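Local coordinates for putative cytoplasmic protein (PDB 2Q02) that is of unknown function but binds zinc and, as a xylose isomerase-like TIM barrel protein, may act as an isomerase, at residues N77-E82 with K123-L128; K86-L91 with A130-Q135. All coordinates share one frame; numbering follows the deposited sequence.

Contact 1: N77-E82 with K123-L128; sequences NQLTEE and KRLSDL. With ZN (zinc ion), chain F.
L79 meets two neighbours on the helix, R124 and L125. Its CD2 methyl reaches both, while CD1 reaches L125 alone. L79 CD2 lies against the aliphatic part of the R124 side chain, 3.7 Å from R124 CD, and also touches CB and CG of that residue. L79 CD2 is also 3.9 Å from L125 CG. L79 CD1 meets L125 CD2 at 3.9 Å, and the ends of the two leucines meet head-on. The contact belongs to the outer layer of a TIM barrel. It joins the start of helix 81-97, and the loop before it, to helix 115-130. L79 is the centre of an inverse gamma turn in that loop, and T80 is the N-cap residue of helix 81-97. The R124 chain is extended from CG to NE. With CG anti to the backbone N (chi1 179°), it passes L79 and carries the guanidinium on to E81. The E81 chain runs roughly perpendicular to that of R124. The salt bridge is uneven. R124 NH2 gives a nearly straight bond to the syn side of E81 OE1, 3.3 Å long and close to the guanidinium plane. R124 NH1 to E81 OE2, at 3.4 Å, is weak. The carboxylate and guanidinium planes are turned 50° apart, so the two groups do not form a coplanar pair. E81 and R124 are both exposed, so the ion pair lies at the surface. L125 is buried and also touches T87. Farther round helix 115-130, D127 OD2 binds a zinc ion at 2.1 Å, separate from the zinc site of E139, D170, H197 and E245.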
# COMPACT_ATOMS: atom_id res chain seq x y z
N ASN A 77 11.07 -1.89 11.45
CA ASN A 77 11.24 -1.22 12.70
C ASN A 77 12.18 -1.94 13.69
O ASN A 77 12.65 -1.36 14.64
CB ASN A 77 9.79 -1.22 13.28
CG ASN A 77 9.41 0.07 13.84
OD1 ASN A 77 10.20 1.01 13.86
ND2 ASN A 77 8.19 0.15 14.31
N GLN A 78 12.35 -3.24 13.47
CA GLN A 78 13.10 -4.15 14.35
C GLN A 78 14.16 -4.83 13.49
O GLN A 78 14.09 -6.02 13.17
CB GLN A 78 12.15 -5.17 14.96
CG GLN A 78 12.81 -6.24 15.83
CD GLN A 78 11.88 -6.74 16.91
OE1 GLN A 78 11.38 -7.88 16.84
NE2 GLN A 78 11.59 -5.86 17.91
N LEU A 79 15.15 -4.03 13.11
CA LEU A 79 16.03 -4.33 11.99
C LEU A 79 17.22 -5.22 12.40
O LEU A 79 18.38 -4.78 12.43
CB LEU A 79 16.48 -3.00 11.35
CG LEU A 79 16.95 -2.92 9.90
CD1 LEU A 79 15.87 -3.39 8.93
CD2 LEU A 79 17.37 -1.48 9.57
N THR A 80 16.91 -6.49 12.69
CA THR A 80 17.91 -7.52 12.98
C THR A 80 18.55 -7.90 11.66
O THR A 80 18.10 -7.48 10.60
CB THR A 80 17.29 -8.80 13.60
OG1 THR A 80 16.43 -9.44 12.65
CG2 THR A 80 16.49 -8.47 14.86
N GLU A 81 19.60 -8.71 11.70
CA GLU A 81 20.31 -9.05 10.47
C GLU A 81 19.53 -10.06 9.61
O GLU A 81 19.79 -10.17 8.42
CB GLU A 81 21.75 -9.52 10.77
CG GLU A 81 22.62 -8.48 11.55
CD GLU A 81 22.94 -7.16 10.78
OE1 GLU A 81 22.92 -7.15 9.52
OE2 GLU A 81 23.24 -6.14 11.46
N GLU A 82 18.54 -10.74 10.19
CA GLU A 82 17.61 -11.56 9.39
C GLU A 82 16.70 -10.65 8.57
O GLU A 82 16.50 -10.88 7.38
CB GLU A 82 16.77 -12.51 10.27
N LYS A 123 17.16 5.58 8.80
CA LYS A 123 18.48 6.01 8.29
C LYS A 123 19.20 4.88 7.58
O LYS A 123 19.67 5.05 6.45
CB LYS A 123 19.40 6.54 9.42
CG LYS A 123 19.05 7.95 9.94
CD LYS A 123 19.97 8.36 11.11
CE LYS A 123 19.79 9.84 11.54
NZ LYS A 123 20.17 10.13 12.97
N ARG A 124 19.30 3.73 8.25
CA ARG A 124 19.98 2.56 7.70
C ARG A 124 19.31 2.04 6.42
O ARG A 124 19.98 1.69 5.45
CB ARG A 124 20.01 1.42 8.74
CG ARG A 124 20.68 0.15 8.18
CD ARG A 124 21.04 -0.88 9.25
NE ARG A 124 21.88 -1.93 8.67
CZ ARG A 124 22.07 -3.14 9.21
NH1 ARG A 124 21.46 -3.50 10.34
NH2 ARG A 124 22.87 -4.01 8.59
N LEU A 125 17.99 1.97 6.45
CA LEU A 125 17.24 1.53 5.29
C LEU A 125 17.30 2.53 4.16
O LEU A 125 17.24 2.14 3.01
CB LEU A 125 15.77 1.23 5.64
CG LEU A 125 15.51 -0.03 6.48
CD1 LEU A 125 14.13 0.01 7.11
CD2 LEU A 125 15.67 -1.29 5.66
N SER A 126 17.40 3.82 4.46
CA SER A 126 17.50 4.83 3.39
C SER A 126 18.80 4.65 2.61
O SER A 126 18.81 4.60 1.37
CB SER A 126 17.35 6.24 3.95
OG SER A 126 16.00 6.43 4.36
N ASP A 127 19.90 4.51 3.35
CA ASP A 127 21.20 4.19 2.76
C ASP A 127 21.17 2.90 1.94
O ASP A 127 21.69 2.85 0.82
CB ASP A 127 22.25 4.06 3.86
CG ASP A 127 22.54 5.36 4.52
OD1 ASP A 127 22.02 6.37 4.00
OD2 ASP A 127 23.28 5.38 5.55
N LEU A 128 20.57 1.86 2.49
CA LEU A 128 20.50 0.57 1.81
C LEU A 128 19.66 0.60 0.52
O LEU A 128 20.04 0.03 -0.51
CB LEU A 128 19.91 -0.49 2.76
CG LEU A 128 19.83 -1.91 2.20
CD1 LEU A 128 21.23 -2.49 1.97
CD2 LEU A 128 19.01 -2.82 3.08
ZN ZN F . 23.34 7.03 6.80

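Contact 2: K86-L91 with A130-Q135; sequences KTEGLL and ARYDIQ
The Y132 ring carries L91 on one face, with L91 CB over the ring centre. L91 CB lies 3.6 Å from the centroid of the Y132 ring, 11° off its normal, a CH-pi contact. L91 CD1 reaches the CD1 side of the same ring, at 3.8 Å from Y132 CD1. The leucine stands nearly square to the tyrosine. At the far end of the ring, Y132 OH comes near the helix backbone at E88 and is 4.0 Å from E88 CB. A water lies between the two side chains. It is 2.9 Å from Y132 OH, and it donates a weak bond to E88 OE2. The E88 chain is extended beyond CG, which carries its carboxylate out to this water. The other branch of L91 turns to the strand side: L91 CD2 packs on I134, 3.8 Å from I134 CB. L91 and I134 run alongside each other, pointing opposite ways. Y132 and I134 flank D133, the residue with positive phi (51°) in a Schellman motif that ends helix 115-130. The turn leads the chain from that helix into barrel strand 135-138. I134 also touches L102 of strand 101-104, as L91 does, while L128 and F129 of helix 115-130 pack against L91 as well. L91 is therefore buried between a helix end, an aromatic face and the barrel wall. The direct contact is almost wholly apolar, so it should rest on dispersion and burial of the leucine. Its polar link, through one water and a weak bond to the carboxylate, probably adds little to the hold.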
# COMPACT_ATOMS: atom_id res chain seq x y z
N LYS A 86 16.18 -10.32 4.55
CA LYS A 86 14.82 -10.37 4.01
C LYS A 86 14.52 -9.12 3.17
O LYS A 86 13.80 -9.21 2.17
CB LYS A 86 13.80 -10.52 5.15
CG LYS A 86 12.41 -11.03 4.76
CD LYS A 86 11.47 -11.10 5.99
N THR A 87 15.07 -7.96 3.58
CA THR A 87 14.88 -6.71 2.84
C THR A 87 15.74 -6.65 1.58
O THR A 87 15.25 -6.27 0.52
CB THR A 87 15.17 -5.45 3.68
OG1 THR A 87 14.33 -5.44 4.84
CG2 THR A 87 14.87 -4.19 2.86
N GLU A 88 17.01 -7.03 1.69
CA GLU A 88 17.89 -7.13 0.52
C GLU A 88 17.28 -8.03 -0.59
O GLU A 88 17.39 -7.74 -1.79
CB GLU A 88 19.27 -7.67 0.93
CG GLU A 88 20.09 -6.74 1.86
CD GLU A 88 21.44 -7.34 2.29
OE1 GLU A 88 21.55 -8.58 2.28
OE2 GLU A 88 22.38 -6.56 2.62
N GLY A 89 16.65 -9.13 -0.18
CA GLY A 89 15.97 -10.02 -1.11
C GLY A 89 14.84 -9.33 -1.82
O GLY A 89 14.66 -9.50 -3.01
N LEU A 90 14.09 -8.52 -1.07
CA LEU A 90 12.98 -7.76 -1.63
C LEU A 90 13.43 -6.55 -2.46
O LEU A 90 12.73 -6.16 -3.41
CB LEU A 90 12.02 -7.30 -0.53
CG LEU A 90 11.10 -8.38 0.04
CD1 LEU A 90 10.51 -7.96 1.40
CD2 LEU A 90 9.98 -8.73 -0.95
N LEU A 91 14.58 -5.96 -2.10
CA LEU A 91 15.20 -4.92 -2.92
C LEU A 91 15.69 -5.45 -4.27
O LEU A 91 15.52 -4.77 -5.29
CB LEU A 91 16.33 -4.23 -2.15
CG LEU A 91 15.84 -3.28 -1.04
CD1 LEU A 91 16.98 -2.94 -0.09
CD2 LEU A 91 15.20 -1.99 -1.61
N ALA A 130 19.06 3.21 -1.36
CA ALA A 130 19.78 4.04 -2.34
C ALA A 130 20.71 3.20 -3.20
O ALA A 130 20.97 3.49 -4.39
CB ALA A 130 20.61 5.10 -1.63
N ARG A 131 21.20 2.15 -2.57
CA ARG A 131 22.10 1.20 -3.18
C ARG A 131 21.44 0.31 -4.25
O ARG A 131 22.13 -0.36 -5.03
CB ARG A 131 22.65 0.27 -2.07
CG ARG A 131 24.07 -0.10 -2.21
CD ARG A 131 24.81 0.01 -0.89
NE ARG A 131 25.11 1.39 -0.58
CZ ARG A 131 25.37 1.83 0.64
NH1 ARG A 131 25.39 1.00 1.66
NH2 ARG A 131 25.59 3.10 0.85
N TYR A 132 20.12 0.28 -4.23
CA TYR A 132 19.33 -0.44 -5.23
C TYR A 132 18.51 0.53 -6.09
O TYR A 132 17.76 0.11 -6.96
CB TYR A 132 18.36 -1.47 -4.59
CG TYR A 132 19.05 -2.65 -3.96
CD1 TYR A 132 19.69 -2.55 -2.73
CD2 TYR A 132 19.05 -3.88 -4.59
CE1 TYR A 132 20.34 -3.63 -2.16
CE2 TYR A 132 19.69 -4.99 -4.02
CZ TYR A 132 20.33 -4.86 -2.82
OH TYR A 132 20.97 -5.96 -2.29
N ASP A 133 18.66 1.83 -5.83
CA ASP A 133 17.81 2.87 -6.45
C ASP A 133 16.31 2.60 -6.33
O ASP A 133 15.57 2.72 -7.29
CB ASP A 133 18.20 3.15 -7.90
CG ASP A 133 17.58 4.45 -8.44
OD1 ASP A 133 17.46 5.41 -7.64
OD2 ASP A 133 17.21 4.53 -9.63
N ILE A 134 15.87 2.25 -5.13
CA ILE A 134 14.46 2.00 -4.84
C ILE A 134 13.98 3.04 -3.82
O ILE A 134 14.72 3.39 -2.89
CB ILE A 134 14.22 0.56 -4.30
CG1 ILE A 134 14.69 -0.49 -5.32
CG2 ILE A 134 12.74 0.36 -3.92
CD1 ILE A 134 13.98 -0.46 -6.68
N GLN A 135 12.76 3.54 -4.02
CA GLN A 135 12.12 4.45 -3.07
C GLN A 135 11.50 3.67 -1.94
O GLN A 135 11.07 2.53 -2.11
CB GLN A 135 11.03 5.29 -3.75
CG GLN A 135 11.56 6.32 -4.78
CD GLN A 135 10.48 6.88 -5.69
OE1 GLN A 135 9.27 6.72 -5.45
NE2 GLN A 135 10.91 7.53 -6.76
O HOH W 1 22.81 -5.23 -0.15

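In the fold
From the N terminus, the chain leaves strand 66-73 and enters contact 1 at 77-82, where helix 81-97 starts. Farther along that helix, 86-91 supplies the first half of contact 2. Strand 101-104 and the first half of helix 115-130 follow. Segment 123-128 then closes contact 1 over 40 intervening residues, and 130-135 closes contact 2 over 38. The two loops cross, since their segments alternate along the chain. Together they pin helix 81-97 to helix 115-130 and to the turn leading into strand 135-138. The contact centres are 11 Å apart, and L128 CD2 packs 3.8 Å from L91 CD1 between them.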